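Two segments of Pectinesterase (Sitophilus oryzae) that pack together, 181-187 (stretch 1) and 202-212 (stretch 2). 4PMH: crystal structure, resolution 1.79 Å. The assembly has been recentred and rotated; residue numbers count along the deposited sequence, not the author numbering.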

ATOM      1  N   LEU A 181      -4.149  -5.330   1.667  1.00 12.20           N
ATOM      2  CA  LEU A 181      -4.217  -4.388   2.778  1.00 11.92           C
ATOM      3  C   LEU A 181      -4.669  -3.010   2.290  1.00 12.26           C
ATOM      4  O   LEU A 181      -4.202  -2.508   1.241  1.00 12.06           O
ATOM      5  CB  LEU A 181      -2.849  -4.286   3.464  1.00 12.12           C
ATOM      6  CG  LEU A 181      -2.664  -3.299   4.603  1.00 12.31           C
ATOM      7  CD1 LEU A 181      -3.566  -3.695   5.765  1.00 13.15           C
ATOM      8  CD2 LEU A 181      -1.222  -3.184   5.097  1.00 12.42           C
ATOM      9  N   GLN A 182      -5.581  -2.404   3.054  1.00 12.56           N
ATOM     10  CA  GLN A 182      -5.989  -1.015   2.850  1.00 12.92           C
ATOM     11  C   GLN A 182      -5.876  -0.236   4.147  1.00 13.30           C
ATOM     12  O   GLN A 182      -6.482  -0.628   5.148  1.00 12.33           O
ATOM     13  CB  GLN A 182      -7.437  -0.903   2.372  1.00 12.42           C
ATOM     14  CG  GLN A 182      -7.866   0.554   2.230  1.00 12.55           C
ATOM     15  CD  GLN A 182      -9.318   0.756   1.862  1.00 12.80           C
ATOM     16  OE1 GLN A 182      -9.836   1.879   1.955  1.00 12.92           O
ATOM     17  NE2 GLN A 182      -9.977  -0.307   1.418  1.00 12.77           N
ATOM     18  N   THR A 183      -5.153   0.886   4.112  1.00 14.87           N
ATOM     19  CA  THR A 183      -5.048   1.774   5.288  1.00 16.00           C
ATOM     20  C   THR A 183      -5.768   3.105   4.986  1.00 16.34           C
ATOM     21  O   THR A 183      -5.575   3.704   3.919  1.00 15.24           O
ATOM     22  CB  THR A 183      -3.571   2.027   5.732  1.00 16.92           C
ATOM     23  OG1 THR A 183      -2.932   2.925   4.834  1.00 17.92           O
ATOM     24  CG2 THR A 183      -2.761   0.737   5.812  1.00 17.82           C
ATOM     25  N   ASN A 184      -6.595   3.541   5.936  1.00 17.05           N
ATOM     26  CA  ASN A 184      -7.426   4.748   5.808  1.00 19.30           C
ATOM     27  C   ASN A 184      -7.144   5.795   6.884  1.00 19.60           C
ATOM     28  O   ASN A 184      -7.762   6.863   6.878  1.00 21.84           O
ATOM     29  CB  ASN A 184      -8.885   4.318   5.891  1.00 21.84           C
ATOM     30  CG  ASN A 184      -9.862   5.436   5.613  1.00 25.64           C
ATOM     31  OD1 ASN A 184     -10.583   5.865   6.509  1.00 31.52           O
ATOM     32  ND2 ASN A 184      -9.948   5.869   4.362  1.00 26.92           N
ATOM     33  N   SER A 185      -6.208   5.513   7.782  1.00 17.83           N
ATOM     34  CA  SER A 185      -5.981   6.349   8.949  1.00 17.80           C
ATOM     35  C   SER A 185      -4.521   6.662   9.179  1.00 16.50           C
ATOM     36  O   SER A 185      -3.649   6.135   8.511  1.00 16.10           O
ATOM     37  CB  SER A 185      -6.487   5.634  10.196  1.00 18.88           C
ATOM     38  OG  SER A 185      -7.882   5.526  10.156  1.00 23.67           O
ATOM     39  N   ASP A 186      -4.288   7.504  10.173  1.00 15.73           N
ATOM     40  CA  ASP A 186      -2.970   8.051  10.471  1.00 15.31           C
ATOM     41  C   ASP A 186      -2.260   7.168  11.504  1.00 15.34           C
ATOM     42  O   ASP A 186      -2.907   6.521  12.326  1.00 14.89           O
ATOM     43  CB  ASP A 186      -3.153   9.487  11.004  1.00 15.06           C
ATOM     44  CG  ASP A 186      -1.830  10.266  11.150  1.00 14.88           C
ATOM     45  OD1 ASP A 186      -0.940  10.165  10.288  1.00 13.73           O
ATOM     46  OD2 ASP A 186      -1.711  11.019  12.139  1.00 15.80           O
ATOM     47  N   GLN A 187      -0.926   7.169  11.432  1.00 14.97           N
ATOM     48  CA  GLN A 187      -0.024   6.479  12.348  1.00 16.10           C
ATOM     49  C   GLN A 187      -0.115   4.965  12.319  1.00 15.07           C
ATOM     50  O   GLN A 187      -0.008   4.305  13.358  1.00 15.71           O
ATOM     51  CB  GLN A 187      -0.167   7.030  13.780  1.00 17.49           C
ATOM     52  CG  GLN A 187      -0.006   8.538  13.803  1.00 18.98           C
ATOM     53  CD  GLN A 187      -0.110   9.141  15.173  1.00 20.98           C
ATOM     54  OE1 GLN A 187       0.115   8.473  16.202  1.00 21.99           O
ATOM     55  NE2 GLN A 187      -0.448  10.432  15.209  1.00 23.17           N
ATOM     56  N   LEU A 202      -1.697  -3.288  -2.338  1.00 12.17           N
ATOM     57  CA  LEU A 202      -1.634  -2.452  -1.140  1.00 11.63           C
ATOM     58  C   LEU A 202      -2.237  -1.093  -1.445  1.00 10.97           C
ATOM     59  O   LEU A 202      -1.717  -0.352  -2.273  1.00 10.65           O
ATOM     60  CB  LEU A 202      -0.197  -2.293  -0.623  1.00 11.88           C
ATOM     61  CG  LEU A 202       0.033  -1.185   0.404  1.00 12.12           C
ATOM     62  CD1 LEU A 202      -0.906  -1.337   1.586  1.00 12.53           C
ATOM     63  CD2 LEU A 202       1.482  -1.159   0.895  1.00 12.43           C
ATOM     64  N   TYR A 203      -3.355  -0.793  -0.788  1.00 10.87           N
ATOM     65  CA  TYR A 203      -4.016   0.500  -0.876  1.00 11.28           C
ATOM     66  C   TYR A 203      -3.472   1.327   0.287  1.00 10.95           C
ATOM     67  O   TYR A 203      -4.031   1.330   1.375  1.00 10.64           O
ATOM     68  CB  TYR A 203      -5.531   0.330  -0.765  1.00 12.00           C
ATOM     69  CG  TYR A 203      -6.405   1.506  -1.211  1.00 13.15           C
ATOM     70  CD1 TYR A 203      -5.870   2.748  -1.524  1.00 14.04           C
ATOM     71  CD2 TYR A 203      -7.799   1.362  -1.293  1.00 14.03           C
ATOM     72  CE1 TYR A 203      -6.686   3.799  -1.928  1.00 14.61           C
ATOM     73  CE2 TYR A 203      -8.618   2.418  -1.683  1.00 15.25           C
ATOM     74  CZ  TYR A 203      -8.054   3.628  -1.998  1.00 15.42           C
ATOM     75  OH  TYR A 203      -8.843   4.681  -2.390  1.00 18.17           O
ATOM     76  N   ALA A 204      -2.379   2.040   0.038  1.00 11.53           N
ATOM     77  CA  ALA A 204      -1.658   2.739   1.111  1.00 11.97           C
ATOM     78  C   ALA A 204      -2.140   4.190   1.229  1.00 12.78           C
ATOM     79  O   ALA A 204      -1.630   5.099   0.550  1.00 12.42           O
ATOM     80  CB  ALA A 204      -0.163   2.693   0.848  1.00 11.64           C
ATOM     81  N   GLY A 205      -3.113   4.413   2.108  1.00 14.14           N
ATOM     82  CA  GLY A 205      -3.662   5.762   2.325  1.00 15.26           C
ATOM     83  C   GLY A 205      -4.852   5.975   1.422  1.00 16.71           C
ATOM     84  O   GLY A 205      -4.732   6.438   0.297  1.00 17.39           O
ATOM     85  N   SER A 206      -6.006   5.563   1.916  1.00 19.36           N
ATOM     86  CA  SER A 206      -7.246   5.609   1.169  1.00 21.04           C
ATOM     87  C   SER A 206      -8.127   6.774   1.653  1.00 22.13           C
ATOM     88  O   SER A 206      -9.178   7.010   1.086  1.00 21.91           O
ATOM     89  CB  SER A 206      -7.999   4.277   1.339  1.00 21.04           C
ATOM     90  OG  SER A 206      -8.298   3.971   2.726  1.00 20.52           O
ATOM     91  N   GLY A 207      -7.709   7.465   2.712  1.00 23.17           N
ATOM     92  CA  GLY A 207      -8.553   8.476   3.353  1.00 24.06           C
ATOM     93  C   GLY A 207      -8.267   9.894   2.910  1.00 25.55           C
ATOM     94  O   GLY A 207      -7.409  10.126   2.050  1.00 26.23           O
ATOM     95  N   SER A 208      -8.985  10.850   3.504  1.00 26.03           N
ATOM     96  CA  SER A 208      -8.923  12.247   3.076  1.00 26.68           C
ATOM     97  C   SER A 208      -8.019  13.108   3.946  1.00 26.14           C
ATOM     98  O   SER A 208      -7.809  14.268   3.628  1.00 28.83           O
ATOM     99  CB  SER A 208     -10.329  12.861   3.067  1.00 26.56           C
ATOM    100  OG  SER A 208     -11.077  12.367   1.978  1.00 27.79           O
ATOM    101  N   SER A 209      -7.499  12.574   5.043  1.00 25.36           N
ATOM    102  CA  SER A 209      -6.730  13.396   5.958  1.00 25.24           C
ATOM    103  C   SER A 209      -5.516  14.030   5.296  1.00 24.30           C
ATOM    104  O   SER A 209      -4.797  13.397   4.530  1.00 25.37           O
ATOM    105  CB  SER A 209      -6.294  12.607   7.183  1.00 28.14           C
ATOM    106  OG  SER A 209      -5.621  13.463   8.097  1.00 31.91           O
ATOM    107  N   SER A 210      -5.301  15.303   5.602  1.00 22.83           N
ATOM    108  CA  SER A 210      -4.127  16.028   5.135  1.00 22.53           C
ATOM    109  C   SER A 210      -2.872  15.360   5.670  1.00 21.54           C
ATOM    110  O   SER A 210      -1.835  15.383   5.031  1.00 21.89           O
ATOM    111  CB  SER A 210      -4.193  17.487   5.598  1.00 20.93           C
ATOM    112  OG  SER A 210      -5.165  18.188   4.840  1.00 20.49           O
ATOM    113  N   VAL A 211      -3.001  14.782   6.855  1.00 21.28           N
ATOM    114  CA  VAL A 211      -1.946  14.042   7.503  1.00 21.70           C
ATOM    115  C   VAL A 211      -2.431  12.600   7.721  1.00 20.48           C
ATOM    116  O   VAL A 211      -3.241  12.326   8.604  1.00 21.89           O
ATOM    117  CB  VAL A 211      -1.573  14.752   8.825  1.00 22.72           C
ATOM    118  CG1 VAL A 211      -0.711  13.894   9.726  1.00 23.46           C
ATOM    119  CG2 VAL A 211      -0.867  16.064   8.509  1.00 23.82           C
ATOM    120  N   GLU A 212      -1.958  11.692   6.876  1.00 18.81           N
ATOM    121  CA  GLU A 212      -2.362  10.275   6.905  1.00 18.20           C
ATOM    122  C   GLU A 212      -1.100   9.458   6.654  1.00 16.94           C
ATOM    123  O   GLU A 212      -0.779   9.127   5.519  1.00 15.18           O
ATOM    124  CB  GLU A 212      -3.433   9.966   5.847  1.00 19.24           C
ATOM    125  CG  GLU A 212      -4.105   8.605   6.030  1.00 20.30           C
ATOM    126  CD  GLU A 212      -5.063   8.227   4.899  1.00 21.66           C
ATOM    127  OE1 GLU A 212      -5.494   9.106   4.130  1.00 24.80           O
ATOM    128  OE2 GLU A 212      -5.376   7.034   4.751  1.00 20.69           O
TER
HETATM  129  O   HOH W   1      -3.288   5.378   5.820  1.00 15.39           O
HETATM  130  O   HOH W   2      -7.558   9.829   6.010  1.00 39.87           O

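The two stretches begin as neighbouring parallel strands, with Leu181 beside Leu202 and Gln182 beside Tyr203, and their backbones supply the first bonds. Tyr203 N donates to Leu181 O (2.8 Å) and Tyr203 O accepts from Thr183 N (3.0 Å), so Tyr203 spans two residues of its partner, as parallel pairing requires. Further along, Ser206 N donates to Thr183 O (2.8 Å), carrying the contact into the loop.

Side-chain packing occurs on both faces of the sheet. Leu181 and Leu202 share one face, where Leu181 CD2 lies 4.0 Å from Leu202 CD1 in an apolar contact and both side chains are buried. On the face of Gln182 and Tyr203, the extended Gln182 side chain runs along the tyrosine, its CD 3.6 Å from Tyr203 CD2.

Polar side chains take over beyond Tyr203. Ser206 is short enough to put its hydroxyl among three partners: Asn184 ND2 donates to Ser206 OG (3.0 Å), and Gln182 OE1 lies 2.7 Å and Thr183 O 3.0 Å from that same OG. Gly207 suits its place because a CB there would clash with Asn184 O.

Buried Glu212 reaches back through its carboxylate. Within its own stretch, Gly207 N donates to Glu212 OE2 (3.1 Å), which helps position the carboxylate; water 1 then links it to the other stretch, donating to Glu212 OE2 and Ser185 O and accepting from Thr183 OG1.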